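Local coordinates for molinate hydrolase (Gulosibacter molinativorax, PDB 4UB9), which hydrolyses the thiocarbamate herbicide molinate, as a zinc-binding member of the amidohydrolase family, at the interface of chains A and B and the interface of chains A and C. Sequence-based numbering; all coordinates share one arbitrary frame. Chains: chain A/B/C, Molinate hydrolase.

Contact 1: the interface of chains A and B. Residues chain A 112-113, 116-117, 119, 200; chain B 112-113, 116-117.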
loop_
_atom_site.group_PDB
_atom_site.type_symbol
_atom_site.label_atom_id
_atom_site.label_comp_id
_atom_site.label_asym_id
_atom_site.label_seq_id
_atom_site.Cartn_x
_atom_site.Cartn_y
_atom_site.Cartn_z
ATOM N N ILE A 112 10.462 11.906 -6.209
ATOM C CA ILE A 112 10.245 11.724 -7.622
ATOM C C ILE A 112 10.194 13.079 -8.300
ATOM O O ILE A 112 10.925 13.320 -9.260
ATOM C CB ILE A 112 8.977 10.972 -7.937
ATOM C CG1 ILE A 112 9.036 9.544 -7.393
ATOM C CG2 ILE A 112 8.787 10.883 -9.457
ATOM C CD1 ILE A 112 7.698 8.856 -7.395
ATOM N N GLU A 113 9.308 13.932 -7.803
ATOM C CA GLU A 113 9.040 15.225 -8.438
ATOM C C GLU A 113 10.277 16.089 -8.451
ATOM O O GLU A 113 10.632 16.678 -9.472
ATOM C CB GLU A 113 7.861 15.974 -7.800
ATOM C CG GLU A 113 8.019 16.302 -6.321
ATOM C CD GLU A 113 6.687 16.548 -5.621
ATOM O OE1 GLU A 113 6.223 17.723 -5.578
ATOM O OE2 GLU A 113 6.126 15.579 -5.049
ATOM N N ALA A 116 13.032 14.491 -10.912
ATOM C CA ALA A 116 12.625 14.576 -12.304
ATOM C C ALA A 116 12.669 16.022 -12.755
ATOM O O ALA A 116 13.082 16.348 -13.872
ATOM C CB ALA A 116 11.249 13.997 -12.503
ATOM N N ARG A 117 12.256 16.901 -11.870
ATOM C CA ARG A 117 12.176 18.294 -12.258
ATOM C C ARG A 117 13.537 18.843 -12.576
ATOM O O ARG A 117 13.684 19.675 -13.441
ATOM C CB ARG A 117 11.510 19.125 -11.156
ATOM C CG ARG A 117 11.117 20.548 -11.583
ATOM C CD ARG A 117 10.577 21.344 -10.392
ATOM N NE ARG A 117 9.365 20.802 -9.814
ATOM C CZ ARG A 117 8.146 20.992 -10.316
ATOM N NH1 ARG A 117 7.973 21.709 -11.410
ATOM N NH2 ARG A 117 7.082 20.434 -9.724
ATOM N N GLU A 119 16.515 17.059 -13.285
ATOM C CA GLU A 119 17.436 16.216 -14.055
ATOM C C GLU A 119 18.044 17.059 -15.170
ATOM O O GLU A 119 17.333 17.754 -15.844
ATOM C CB GLU A 119 16.775 14.974 -14.674
ATOM C CG GLU A 119 17.822 13.978 -15.196
ATOM C CD GLU A 119 17.320 12.568 -15.463
ATOM O OE1 GLU A 119 16.115 12.394 -15.734
ATOM O OE2 GLU A 119 18.138 11.616 -15.408
ATOM N N PHE A 200 13.696 5.125 -14.667
ATOM C CA PHE A 200 14.090 6.380 -13.980
ATOM C C PHE A 200 14.581 6.085 -12.565
ATOM O O PHE A 200 15.592 6.587 -12.140
ATOM C CB PHE A 200 12.927 7.362 -13.931
ATOM C CG PHE A 200 13.263 8.684 -13.276
ATOM C CD1 PHE A 200 14.347 9.430 -13.695
ATOM C CD2 PHE A 200 12.503 9.161 -12.249
ATOM C CE1 PHE A 200 14.676 10.623 -13.081
ATOM C CE2 PHE A 200 12.806 10.360 -11.634
ATOM C CZ PHE A 200 13.886 11.098 -12.057
ATOM N N ILE B 112 3.839 11.431 -12.064
ATOM C CA ILE B 112 4.557 12.428 -11.274
ATOM C C ILE B 112 5.750 12.928 -12.031
ATOM O O ILE B 112 5.913 14.125 -12.217
ATOM C CB ILE B 112 5.026 11.878 -9.927
ATOM C CG1 ILE B 112 3.830 11.475 -9.059
ATOM C CG2 ILE B 112 5.845 12.915 -9.182
ATOM C CD1 ILE B 112 4.222 10.625 -7.870
ATOM N N GLU B 113 6.585 11.999 -12.460
ATOM C CA GLU B 113 7.827 12.342 -13.106
ATOM C C GLU B 113 7.597 13.156 -14.369
ATOM O O GLU B 113 8.295 14.140 -14.627
ATOM C CB GLU B 113 8.719 11.106 -13.386
ATOM C CG GLU B 113 8.108 10.040 -14.277
ATOM C CD GLU B 113 8.748 8.645 -14.107
ATOM O OE1 GLU B 113 9.741 8.334 -14.826
ATOM O OE2 GLU B 113 8.223 7.862 -13.300
ATOM N N ALA B 116 6.113 16.713 -13.520
ATOM C CA ALA B 116 7.101 17.557 -12.859
ATOM C C ALA B 116 8.197 17.963 -13.846
ATOM O O ALA B 116 8.687 19.096 -13.861
ATOM C CB ALA B 116 7.689 16.863 -11.652
ATOM N N ARG B 117 8.589 17.022 -14.670
ATOM C CA ARG B 117 9.680 17.293 -15.590
ATOM C C ARG B 117 9.334 18.396 -16.611
ATOM O O ARG B 117 10.165 19.161 -16.981
ATOM C CB ARG B 117 10.065 16.029 -16.343
ATOM C CG ARG B 117 11.380 16.145 -17.097
ATOM C CD ARG B 117 11.613 14.859 -17.896
ATOM N NE ARG B 117 11.720 13.666 -17.035
ATOM C CZ ARG B 117 12.857 13.272 -16.454
ATOM N NH1 ARG B 117 13.975 13.983 -16.602
ATOM N NH2 ARG B 117 12.889 12.160 -15.734
#

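Contact 2: the interface of chains A and B. Residues chain A 113, 117, 380, 488, 490; chain B 119, 197, 199-200, 203.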
loop_
_atom_site.group_PDB
_atom_site.type_symbol
_atom_site.label_atom_id
_atom_site.label_comp_id
_atom_site.label_asym_id
_atom_site.label_seq_id
_atom_site.Cartn_x
_atom_site.Cartn_y
_atom_site.Cartn_z
ATOM N N GLU A 113 9.308 13.932 -7.803
ATOM C CA GLU A 113 9.040 15.225 -8.438
ATOM C C GLU A 113 10.277 16.089 -8.451
ATOM O O GLU A 113 10.632 16.678 -9.472
ATOM C CB GLU A 113 7.861 15.974 -7.800
ATOM C CG GLU A 113 8.019 16.302 -6.321
ATOM C CD GLU A 113 6.687 16.548 -5.621
ATOM O OE1 GLU A 113 6.223 17.723 -5.578
ATOM O OE2 GLU A 113 6.126 15.579 -5.049
ATOM N N ARG A 117 12.256 16.901 -11.870
ATOM C CA ARG A 117 12.176 18.294 -12.258
ATOM C C ARG A 117 13.537 18.843 -12.576
ATOM O O ARG A 117 13.684 19.675 -13.441
ATOM C CB ARG A 117 11.510 19.125 -11.156
ATOM C CG ARG A 117 11.117 20.548 -11.583
ATOM C CD ARG A 117 10.577 21.344 -10.392
ATOM N NE ARG A 117 9.365 20.802 -9.814
ATOM C CZ ARG A 117 8.146 20.992 -10.316
ATOM N NH1 ARG A 117 7.973 21.709 -11.410
ATOM N NH2 ARG A 117 7.082 20.434 -9.724
ATOM N N ASP A 380 7.392 23.218 -3.073
ATOM C CA ASP A 380 6.101 22.489 -3.053
ATOM C C ASP A 380 5.938 21.650 -1.797
ATOM O O ASP A 380 4.826 21.490 -1.276
ATOM C CB ASP A 380 5.889 21.589 -4.276
ATOM C CG ASP A 380 5.432 22.333 -5.485
ATOM O OD1 ASP A 380 4.787 23.397 -5.366
ATOM O OD2 ASP A 380 5.687 21.825 -6.588
ATOM N N TYR A 488 9.864 30.261 -7.333
ATOM C CA TYR A 488 8.500 30.057 -6.898
ATOM C C TYR A 488 7.708 31.349 -6.999
ATOM O O TYR A 488 8.218 32.404 -6.685
ATOM C CB TYR A 488 8.490 29.586 -5.450
ATOM C CG TYR A 488 7.416 28.579 -5.110
ATOM C CD1 TYR A 488 7.370 27.337 -5.765
ATOM C CD2 TYR A 488 6.468 28.838 -4.131
ATOM C CE1 TYR A 488 6.397 26.403 -5.466
ATOM C CE2 TYR A 488 5.492 27.909 -3.827
ATOM C CZ TYR A 488 5.466 26.687 -4.497
ATOM O OH TYR A 488 4.535 25.721 -4.185
ATOM N N ARG A 490 5.437 28.425 -9.434
ATOM C CA ARG A 490 5.801 27.718 -10.655
ATOM C C ARG A 490 4.728 27.872 -11.700
ATOM O O ARG A 490 3.628 27.395 -11.528
ATOM C CB ARG A 490 6.060 26.234 -10.338
ATOM C CG ARG A 490 7.463 26.002 -9.755
ATOM C CD ARG A 490 7.585 24.678 -9.002
ATOM N NE ARG A 490 8.924 24.491 -8.425
ATOM C CZ ARG A 490 9.248 23.552 -7.543
ATOM N NH1 ARG A 490 8.343 22.669 -7.103
ATOM N NH2 ARG A 490 10.485 23.493 -7.082
ATOM N N GLU B 119 6.693 20.762 -16.341
ATOM C CA GLU B 119 5.988 21.934 -15.830
ATOM C C GLU B 119 6.691 23.179 -16.370
ATOM O O GLU B 119 7.882 23.282 -16.275
ATOM C CB GLU B 119 5.930 22.012 -14.291
ATOM C CG GLU B 119 4.926 23.064 -13.805
ATOM C CD GLU B 119 4.498 22.936 -12.355
ATOM O OE1 GLU B 119 5.278 22.411 -11.526
ATOM O OE2 GLU B 119 3.383 23.404 -12.003
ATOM N N SER B 197 4.111 15.718 -3.078
ATOM C CA SER B 197 3.578 16.812 -2.289
ATOM C C SER B 197 2.138 17.028 -2.612
ATOM O O SER B 197 1.689 16.855 -3.749
ATOM C CB SER B 197 4.318 18.118 -2.534
ATOM O OG SER B 197 4.201 18.543 -3.868
ATOM N N THR B 199 0.706 19.854 -2.390
ATOM C CA THR B 199 0.630 21.123 -3.137
ATOM C C THR B 199 0.717 20.855 -4.653
ATOM O O THR B 199 -0.015 21.427 -5.430
ATOM C CB THR B 199 1.770 22.047 -2.719
ATOM O OG1 THR B 199 1.668 22.299 -1.312
ATOM C CG2 THR B 199 1.721 23.358 -3.482
ATOM N N PHE B 200 1.665 20.006 -5.050
ATOM C CA PHE B 200 1.905 19.734 -6.466
ATOM C C PHE B 200 0.776 18.953 -7.008
ATOM O O PHE B 200 0.263 19.246 -8.074
ATOM C CB PHE B 200 3.207 18.970 -6.703
ATOM C CG PHE B 200 3.491 18.680 -8.169
ATOM C CD1 PHE B 200 3.482 19.682 -9.108
ATOM C CD2 PHE B 200 3.779 17.411 -8.580
ATOM C CE1 PHE B 200 3.751 19.410 -10.439
ATOM C CE2 PHE B 200 4.059 17.130 -9.897
ATOM C CZ PHE B 200 4.057 18.127 -10.830
ATOM N N ARG B 203 -2.151 21.296 -7.518
ATOM C CA ARG B 203 -1.957 22.211 -8.626
ATOM C C ARG B 203 -2.222 21.489 -9.978
ATOM O O ARG B 203 -2.784 22.053 -10.894
ATOM C CB ARG B 203 -0.573 22.829 -8.563
ATOM C CG ARG B 203 -0.285 23.805 -9.696
ATOM C CD ARG B 203 0.953 24.623 -9.434
ATOM N NE ARG B 203 2.241 23.916 -9.592
ATOM C CZ ARG B 203 3.063 23.573 -8.596
ATOM N NH1 ARG B 203 2.735 23.796 -7.322
ATOM N NH2 ARG B 203 4.217 22.983 -8.857
#

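Contact 3: the interface of chains A and C. Residues chain A 254-256, 285, 307, 309; chain C 214-215, 217-218, 259.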
loop_
_atom_site.group_PDB
_atom_site.type_symbol
_atom_site.label_atom_id
_atom_site.label_comp_id
_atom_site.label_asym_id
_atom_site.label_seq_id
_atom_site.Cartn_x
_atom_site.Cartn_y
_atom_site.Cartn_z
ATOM N N ARG A 254 13.643 1.401 16.375
ATOM C CA ARG A 254 13.905 0.471 17.466
ATOM C C ARG A 254 14.204 -0.939 17.007
ATOM O O ARG A 254 14.011 -1.891 17.737
ATOM C CB ARG A 254 12.688 0.447 18.404
ATOM C CG ARG A 254 12.575 1.699 19.283
ATOM C CD ARG A 254 11.252 2.472 19.160
ATOM N NE ARG A 254 10.639 2.644 20.472
ATOM C CZ ARG A 254 10.221 3.784 21.010
ATOM N NH1 ARG A 254 10.280 4.932 20.362
ATOM N NH2 ARG A 254 9.691 3.773 22.209
ATOM N N ALA A 255 14.669 -1.085 15.783
ATOM C CA ALA A 255 15.010 -2.430 15.256
ATOM C C ALA A 255 16.246 -2.366 14.345
ATOM O O ALA A 255 16.172 -2.707 13.184
ATOM C CB ALA A 255 13.838 -2.998 14.482
ATOM N N PRO A 256 17.371 -1.893 14.870
ATOM C CA PRO A 256 18.547 -1.711 14.058
ATOM C C PRO A 256 19.339 -2.982 13.775
ATOM O O PRO A 256 19.256 -4.000 14.499
ATOM C CB PRO A 256 19.397 -0.766 14.915
ATOM C CG PRO A 256 19.107 -1.233 16.299
ATOM C CD PRO A 256 17.621 -1.543 16.283
ATOM N N SER A 285 22.375 2.618 16.678
ATOM C CA SER A 285 22.209 1.755 17.873
ATOM C C SER A 285 23.377 1.902 18.805
ATOM O O SER A 285 24.430 2.404 18.419
ATOM C CB SER A 285 22.150 0.255 17.480
ATOM O OG SER A 285 23.367 -0.143 16.889
ATOM N N GLY A 307 18.578 3.855 18.927
ATOM C CA GLY A 307 17.540 2.828 19.045
ATOM C C GLY A 307 16.595 3.063 20.209
ATOM O O GLY A 307 15.953 2.150 20.715
ATOM N N ALA A 309 17.481 3.660 23.157
ATOM C CA ALA A 309 18.051 3.083 24.362
ATOM C C ALA A 309 19.130 4.021 24.874
ATOM O O ALA A 309 19.844 4.629 24.097
ATOM C CB ALA A 309 18.619 1.710 24.063
ATOM N N ARG C 214 13.080 -8.165 18.002
ATOM C CA ARG C 214 14.003 -7.177 17.373
ATOM C C ARG C 214 14.622 -6.206 18.363
ATOM O O ARG C 214 15.736 -5.737 18.169
ATOM C CB ARG C 214 13.294 -6.397 16.244
ATOM C CG ARG C 214 12.843 -7.202 15.028
ATOM C CD ARG C 214 14.034 -7.846 14.287
ATOM N NE ARG C 214 15.012 -6.817 13.925
ATOM C CZ ARG C 214 16.199 -6.649 14.464
ATOM N NH1 ARG C 214 16.688 -7.493 15.358
ATOM N NH2 ARG C 214 16.931 -5.633 14.042
ATOM N N HIS C 215 13.944 -5.974 19.474
ATOM C CA HIS C 215 14.470 -5.047 20.473
ATOM C C HIS C 215 15.833 -5.461 21.037
ATOM O O HIS C 215 16.586 -4.624 21.581
ATOM C CB HIS C 215 13.456 -4.785 21.616
ATOM C CG HIS C 215 13.402 -5.857 22.648
ATOM N ND1 HIS C 215 14.056 -5.763 23.861
ATOM C CD2 HIS C 215 12.786 -7.064 22.642
ATOM C CE1 HIS C 215 13.843 -6.859 24.560
ATOM N NE2 HIS C 215 13.072 -7.663 23.848
ATOM N N SER C 217 18.414 -6.166 19.485
ATOM C CA SER C 217 19.456 -5.506 18.718
ATOM C C SER C 217 19.771 -4.099 19.258
ATOM O O SER C 217 20.783 -3.520 18.864
ATOM C CB SER C 217 19.078 -5.359 17.258
ATOM O OG SER C 217 19.065 -6.588 16.584
ATOM N N THR C 218 18.919 -3.562 20.134
ATOM C CA THR C 218 19.115 -2.204 20.670
ATOM C C THR C 218 19.879 -2.163 21.996
ATOM O O THR C 218 20.285 -1.083 22.445
ATOM C CB THR C 218 17.771 -1.483 20.990
ATOM O OG1 THR C 218 17.120 -2.110 22.101
ATOM C CG2 THR C 218 16.856 -1.450 19.792
ATOM N N THR C 259 22.106 -9.133 12.452
ATOM C CA THR C 259 21.221 -8.760 13.538
ATOM C C THR C 259 21.904 -8.130 14.763
ATOM O O THR C 259 21.371 -7.219 15.408
ATOM C CB THR C 259 20.472 -9.994 13.988
ATOM O OG1 THR C 259 19.717 -10.513 12.882
ATOM C CG2 THR C 259 19.508 -9.678 15.102
#

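Contact 1: the interface of chains A and B
The carboxylate oxygen OE1 of A:Glu119 is approached by both terminal nitrogens of B:Arg117, firmly by NH1 and weakly by NH2, and so illustrates how a two-fold helix pair can be pinned at its flank by charge. In this amidohydrolase, helix 111-118 of one subunit packs against its own copy. NH1 of B:Arg117 makes the sounder bond, 2.8 Å to OE1 of A:Glu119 and 153° at the hydrogen; OE1 receives it on its anti lone pair and lies close to the guanidinium plane. The carboxylate and guanidinium planes stand 39° apart, and OE1 is the oxygen that both nitrogens approach. NH2 also points into the face of A:Phe200 as a cation-pi contact, 3.9 Å from the ring centroid, with the two side chains meeting tip to tip and their planes nearly perpendicular. A bend at chi3 (-62°) turns the arginine tip toward both partners. Between the helices the packing is apolar and small. The CG2 branches of A:Ile112 and B:Ile112 meet at 3.6 Å, with the side chains crossing at about a right angle. Each alanine methyl then sits on the opposite backbone: CB of A:Ala116 lies 3.8 Å from CA of B:Glu113, and CB of B:Ala116 lies 3.9 Å from CA of A:Glu113. The short alanine side chains probably let the helices approach closely. The carboxylate of B:Glu113 slides past A:Phe200, its OE1 reaching 3.4 Å from the ring-bearing CB.

Contact 2: the interface of chains A and B
Salt bridges join B:Arg203 and A:Asp380 across the subunit boundary, an example of one guanidinium serving two carboxylates. It grips the aspartate end-on: NH1 lies 2.9 Å from OD1 of A:Asp380, on its syn side but tilted out of the carboxylate plane, while NH2 lies 2.9 Å from OD2 of A:Asp380, on its syn lone pair. Both bonds are nearly straight. With CG anti to the backbone N (chi1 180°) and a bend at chi3, B:Arg203 also grips B:Glu119 side-on, NE lying 2.7 Å from OE2 and NH2 2.9 Å from OE1, which probably fixes the turn of the guanidinium. OE1 of B:Glu119 also accepts from NH1 of A:Arg117, linking the two bridges. NH1 of A:Arg490 forms a further salt bridge, 2.8 Å to OD2 of A:Asp380 from above the carboxylate plane.

Among the hydrogen bonds, the phenol OH of A:Tyr488 approaches OD1 of A:Asp380 from the anti side at 2.6 Å. Each aspartate oxygen accepts from more than one donor, which would probably stabilise its negative charge. The carboxylate of A:Glu113 clasps B:Ser197 on syn lone pairs: OE1 takes the hydroxyl OG at 2.8 Å and OE2 the backbone N. That OG accepts from N of B:Phe200, which helps position the serine.

In the fold, B:Ser197 stands just ahead of helix 198-209, which carries B:Phe200 to helix 111-118 and B:Arg203 to helix 379-383 and the C-terminal segment of chain A.

Contact 3: the interface of chains A and C
Two successive carbonyls of chain A, those of A:Pro256 and A:Ala255, are met by NH2 of C:Arg214, a case of a charged side chain reading backbone across a subunit boundary. NH2 lies 2.9 Å from O of A:Pro256; this oxygen is in the guanidinium plane, but the donor stands above the carbonyl plane, 63° out of it. O of A:Ala255 is 3.1 Å from the same nitrogen, a second hydrogen bond by its chemistry. Apolar contacts flank the pair. CB of A:Ala255 rests 3.9 Å from CB of C:Arg214, and CD of A:Pro256 packs 3.6 Å from the methyl CG2 of C:Thr218, the two side chains crossing at about a right angle. CB of A:Ala309 touches the carbonyl O of C:Thr218 at 3.6 Å.

The second shell lies within chain C. Bends at chi2 and chi3 (-62° and -55°) fold C:Arg214 back, and its NH1 gives a bond of 2.8 Å to OG of C:Ser217. That hydroxyl is itself donated to O of C:Thr259, 2.7 Å away. C:Thr218 turns its OG1 onto O of C:His215, which leaves CG2 facing the proline. An alanine in place of C:Arg214 lacks the guanidinium, and would probably leave the carbonyls of A:Pro256 and A:Ala255 without this partner and OG of C:Ser217 held by fewer bonds.

In the fold, the chain C groups ride mainly on the 3-10 helix 214-218, whereas those of chain A belong to loops, including the one between helices 248-251 and 262-275.

Contacts 1 and 2 are neighbouring patches of one two-fold interface, their C-alpha centres about 10 Å apart, and they share A:Glu113 and A:Arg117 on helix 111-118. Helix 198-209 also serves both, from chain A in contact 1 and from chain B in contact 2. Contact 3 belongs to a separate two-fold interface, with chain C, its C-alpha centre about 35 Å from that of contact 1 and about 37 Å from that of contact 2. One subunit therefore has two different self-complementary surfaces, which could in principle join the four copies of the deposited assembly, although the structure alone does not show that this tetramer forms in solution.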